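Local coordinates for protein neurotoxin (Clostridium botulinum, PDB 1ZB7) that acts in the host cytosol as a zinc endopeptidase that cuts the synaptobrevins VAMP1, VAMP2 and VAMP3, cleaving an Ala-Ala bond in VAMP2, at residues F37-E48 and K85-F96. Sequence-based numbering, arbitrary orientation.
Sequences FRIIDRIWIVPE and KDKFLKTMIKLF
Phe-37 lies with one ring face under Leu-89 CD2, which sits 3.7 Å from the ring centroid and 3° off its normal, a CH-pi contact almost squarely over the centre. At Ile-39 the two branches part: CG2 packs on Ile-93 CG1, while CG1, lying between the backbone N and the carbonyl carbon, carries CD1 over one face of the Phe-96 ring. Ile-40 presses CD1 to within 3.5 Å of Phe-96 CD2. Past the type II turn, Ile-43 touches the far end of that ring more loosely. Ile-45 CG2 meets the edge of Phe-88 at CE2 (3.8 Å) and also Met-92 CG. Pro-47, centre of an inverse gamma turn, sets CB 3.6 Å from Phe-88 CD2, and the Lys-85 chain passes Pro-47 O (CG 3.2 Å). Glu-48 starts away from the helix but bends at chi2 (-92°), bringing OE2 to 3.1 Å from Lys-85 NZ, a salt bridge in which NZ donates a weak hydrogen bond. Helix 82-99 covers one face of the hairpin; the N-to-C directions of segment 85-96 and strand 43-46 lie 151° apart, closer to antiparallel. Trp-44 and Val-46 instead touch Met-22 of strand 19-23, and helix 103-114 adds Leu-109 against Phe-96.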
# COMPACT_ATOMS: atom_id res chain seq x y z
N PHE A 37 -3.38 29.33 24.69
CA PHE A 37 -3.72 28.75 26.02
C PHE A 37 -2.77 27.56 26.30
O PHE A 37 -2.66 26.61 25.50
CB PHE A 37 -5.16 28.28 26.10
CG PHE A 37 -6.15 29.32 25.74
CD1 PHE A 37 -6.84 30.03 26.73
CD2 PHE A 37 -6.34 29.66 24.42
CE1 PHE A 37 -7.74 31.03 26.41
CE2 PHE A 37 -7.26 30.68 24.07
CZ PHE A 37 -7.96 31.36 25.11
N ARG A 38 -2.05 27.68 27.40
CA ARG A 38 -1.13 26.65 27.78
C ARG A 38 -1.86 25.70 28.70
O ARG A 38 -1.96 25.92 29.94
CB ARG A 38 0.14 27.20 28.43
CG ARG A 38 1.31 26.17 28.54
CD ARG A 38 2.58 26.62 29.32
NE ARG A 38 2.27 26.82 30.73
CZ ARG A 38 2.38 27.97 31.41
NH1 ARG A 38 2.80 29.07 30.82
NH2 ARG A 38 1.99 28.04 32.69
N ILE A 39 -2.30 24.62 28.10
CA ILE A 39 -3.02 23.60 28.81
C ILE A 39 -2.16 22.56 29.59
O ILE A 39 -2.61 21.95 30.58
CB ILE A 39 -3.98 22.86 27.82
CG1 ILE A 39 -3.17 22.25 26.65
CG2 ILE A 39 -5.02 23.81 27.34
CD1 ILE A 39 -3.78 21.00 26.17
N ILE A 40 -0.94 22.38 29.11
CA ILE A 40 0.07 21.48 29.66
C ILE A 40 1.34 22.26 29.46
O ILE A 40 1.44 23.04 28.54
CB ILE A 40 0.15 20.10 28.87
CG1 ILE A 40 -1.13 19.29 29.04
CG2 ILE A 40 1.31 19.19 29.46
CD1 ILE A 40 -1.49 18.22 27.89
N ASP A 41 2.31 22.10 30.37
CA ASP A 41 3.65 22.63 30.08
C ASP A 41 4.19 22.33 28.65
O ASP A 41 4.17 21.20 28.18
CB ASP A 41 4.64 22.22 31.15
CG ASP A 41 4.28 22.91 32.52
OD1 ASP A 41 4.51 24.21 32.73
OD2 ASP A 41 3.68 22.14 33.32
N ARG A 42 4.60 23.40 28.00
CA ARG A 42 5.18 23.40 26.70
C ARG A 42 4.21 23.09 25.52
O ARG A 42 4.64 23.06 24.41
CB ARG A 42 6.42 22.50 26.73
CG ARG A 42 7.45 23.18 27.70
CD ARG A 42 8.80 22.82 27.36
NE ARG A 42 9.71 23.97 27.39
CZ ARG A 42 10.43 24.49 26.36
NH1 ARG A 42 10.40 24.08 25.03
NH2 ARG A 42 11.22 25.47 26.71
N ILE A 43 2.92 22.98 25.83
CA ILE A 43 1.85 22.63 24.87
C ILE A 43 0.71 23.68 24.90
O ILE A 43 0.02 23.87 25.92
CB ILE A 43 1.28 21.23 25.19
CG1 ILE A 43 2.39 20.18 25.27
CG2 ILE A 43 0.24 20.88 24.18
CD1 ILE A 43 1.86 18.72 25.53
N TRP A 44 0.52 24.32 23.77
CA TRP A 44 -0.34 25.45 23.59
C TRP A 44 -1.47 25.08 22.60
O TRP A 44 -1.22 24.41 21.61
CB TRP A 44 0.47 26.63 23.03
CG TRP A 44 1.46 27.12 24.03
CD1 TRP A 44 2.80 26.61 24.29
CD2 TRP A 44 1.31 28.22 24.92
NE1 TRP A 44 3.37 27.34 25.22
CE2 TRP A 44 2.53 28.33 25.65
CE3 TRP A 44 0.28 29.11 25.18
CZ2 TRP A 44 2.73 29.28 26.64
CZ3 TRP A 44 0.45 30.04 26.19
CH2 TRP A 44 1.67 30.15 26.90
N ILE A 45 -2.70 25.51 22.92
CA ILE A 45 -3.84 25.53 21.99
C ILE A 45 -4.10 26.96 21.48
O ILE A 45 -4.24 27.88 22.22
CB ILE A 45 -5.11 25.01 22.63
CG1 ILE A 45 -4.87 23.69 23.36
CG2 ILE A 45 -6.21 24.88 21.59
CD1 ILE A 45 -4.25 22.58 22.53
N VAL A 46 -4.14 27.08 20.19
CA VAL A 46 -4.47 28.29 19.47
C VAL A 46 -5.76 28.00 18.67
O VAL A 46 -5.72 27.39 17.61
CB VAL A 46 -3.37 28.77 18.55
CG1 VAL A 46 -3.69 30.13 17.99
CG2 VAL A 46 -2.01 28.88 19.29
N PRO A 47 -6.90 28.38 19.20
CA PRO A 47 -8.21 28.08 18.55
C PRO A 47 -8.54 29.02 17.41
O PRO A 47 -9.44 29.79 17.50
CB PRO A 47 -9.23 28.21 19.71
CG PRO A 47 -8.49 28.50 20.86
CD PRO A 47 -7.13 29.01 20.50
N GLU A 48 -7.76 28.93 16.35
CA GLU A 48 -7.91 29.76 15.24
C GLU A 48 -7.61 28.88 14.04
O GLU A 48 -6.90 27.91 14.13
CB GLU A 48 -6.86 30.88 15.16
CG GLU A 48 -6.66 31.76 16.36
CD GLU A 48 -7.52 33.01 16.30
OE1 GLU A 48 -7.79 33.42 15.15
OE2 GLU A 48 -7.82 33.58 17.42
N LYS A 85 -14.61 29.05 19.11
CA LYS A 85 -13.28 28.99 19.67
C LYS A 85 -13.22 28.33 21.02
O LYS A 85 -12.31 27.49 21.26
CB LYS A 85 -12.63 30.39 19.73
CG LYS A 85 -12.33 30.90 18.27
CD LYS A 85 -11.75 32.28 18.23
CE LYS A 85 -11.75 32.76 16.80
NZ LYS A 85 -10.80 33.85 16.56
N ASP A 86 -14.15 28.74 21.87
CA ASP A 86 -14.34 28.18 23.17
C ASP A 86 -14.68 26.70 23.14
O ASP A 86 -14.12 25.92 23.88
CB ASP A 86 -15.43 29.00 23.96
CG ASP A 86 -15.56 28.58 25.43
OD1 ASP A 86 -14.58 28.63 26.20
OD2 ASP A 86 -16.63 28.14 25.80
N LYS A 87 -15.54 26.32 22.23
CA LYS A 87 -15.88 24.90 22.01
C LYS A 87 -14.70 24.03 21.52
O LYS A 87 -14.50 22.85 22.01
CB LYS A 87 -17.08 24.76 21.06
CG LYS A 87 -17.56 23.32 20.92
CD LYS A 87 -18.92 23.13 20.18
CE LYS A 87 -19.23 21.59 20.10
NZ LYS A 87 -20.59 21.20 19.80
N PHE A 88 -13.94 24.58 20.55
CA PHE A 88 -12.68 23.96 20.09
C PHE A 88 -11.65 23.74 21.25
O PHE A 88 -11.14 22.64 21.42
CB PHE A 88 -12.06 24.84 19.04
CG PHE A 88 -10.76 24.31 18.47
CD1 PHE A 88 -10.74 23.52 17.30
CD2 PHE A 88 -9.56 24.66 19.02
CE1 PHE A 88 -9.51 23.17 16.76
CE2 PHE A 88 -8.37 24.24 18.49
CZ PHE A 88 -8.37 23.45 17.39
N LEU A 89 -11.39 24.79 22.02
CA LEU A 89 -10.56 24.77 23.20
C LEU A 89 -10.94 23.71 24.28
O LEU A 89 -10.08 22.90 24.72
CB LEU A 89 -10.56 26.14 23.79
CG LEU A 89 -9.74 26.51 25.05
CD1 LEU A 89 -8.27 26.10 24.89
CD2 LEU A 89 -9.89 28.02 25.24
N LYS A 90 -12.21 23.70 24.65
CA LYS A 90 -12.78 22.74 25.54
C LYS A 90 -12.72 21.32 25.01
O LYS A 90 -12.44 20.37 25.76
CB LYS A 90 -14.20 23.20 25.98
CG LYS A 90 -14.09 24.27 27.12
CD LYS A 90 -15.25 25.16 27.22
CE LYS A 90 -15.09 26.19 28.40
NZ LYS A 90 -16.19 27.26 28.31
N THR A 91 -12.97 21.17 23.72
CA THR A 91 -12.88 19.85 23.10
C THR A 91 -11.41 19.36 23.11
O THR A 91 -11.16 18.24 23.42
CB THR A 91 -13.41 19.86 21.63
OG1 THR A 91 -14.76 20.32 21.61
CG2 THR A 91 -13.32 18.52 21.00
N MET A 92 -10.47 20.21 22.76
CA MET A 92 -9.04 19.86 22.81
C MET A 92 -8.62 19.40 24.22
O MET A 92 -7.89 18.42 24.38
CB MET A 92 -8.12 21.00 22.32
CG MET A 92 -8.14 21.32 20.84
SD MET A 92 -8.19 19.85 19.73
CE MET A 92 -6.61 19.11 20.18
N ILE A 93 -9.09 20.13 25.24
CA ILE A 93 -8.77 19.79 26.60
C ILE A 93 -9.37 18.45 26.98
O ILE A 93 -8.73 17.66 27.71
CB ILE A 93 -9.27 20.87 27.54
CG1 ILE A 93 -8.43 22.12 27.35
CG2 ILE A 93 -9.29 20.38 29.03
CD1 ILE A 93 -9.14 23.38 27.86
N LYS A 94 -10.60 18.20 26.51
CA LYS A 94 -11.27 16.98 26.84
C LYS A 94 -10.50 15.83 26.20
O LYS A 94 -10.31 14.79 26.80
CB LYS A 94 -12.71 16.98 26.38
CG LYS A 94 -13.47 15.67 26.60
CD LYS A 94 -14.92 15.92 26.75
CE LYS A 94 -15.75 14.57 26.92
NZ LYS A 94 -17.21 14.89 26.83
N LEU A 95 -10.03 16.03 24.99
CA LEU A 95 -9.27 15.01 24.30
C LEU A 95 -7.97 14.74 24.98
O LEU A 95 -7.62 13.59 25.16
CB LEU A 95 -9.09 15.39 22.81
CG LEU A 95 -10.38 15.50 21.95
CD1 LEU A 95 -9.92 15.84 20.54
CD2 LEU A 95 -11.17 14.28 21.97
N PHE A 96 -7.26 15.77 25.43
CA PHE A 96 -6.06 15.51 26.20
C PHE A 96 -6.41 14.81 27.50
O PHE A 96 -5.65 13.96 27.96
CB PHE A 96 -5.22 16.76 26.47
CG PHE A 96 -4.35 17.16 25.32
CD1 PHE A 96 -4.81 18.07 24.38
CD2 PHE A 96 -3.09 16.63 25.19
CE1 PHE A 96 -4.02 18.43 23.25
CE2 PHE A 96 -2.23 16.98 24.07
CZ PHE A 96 -2.69 17.90 23.10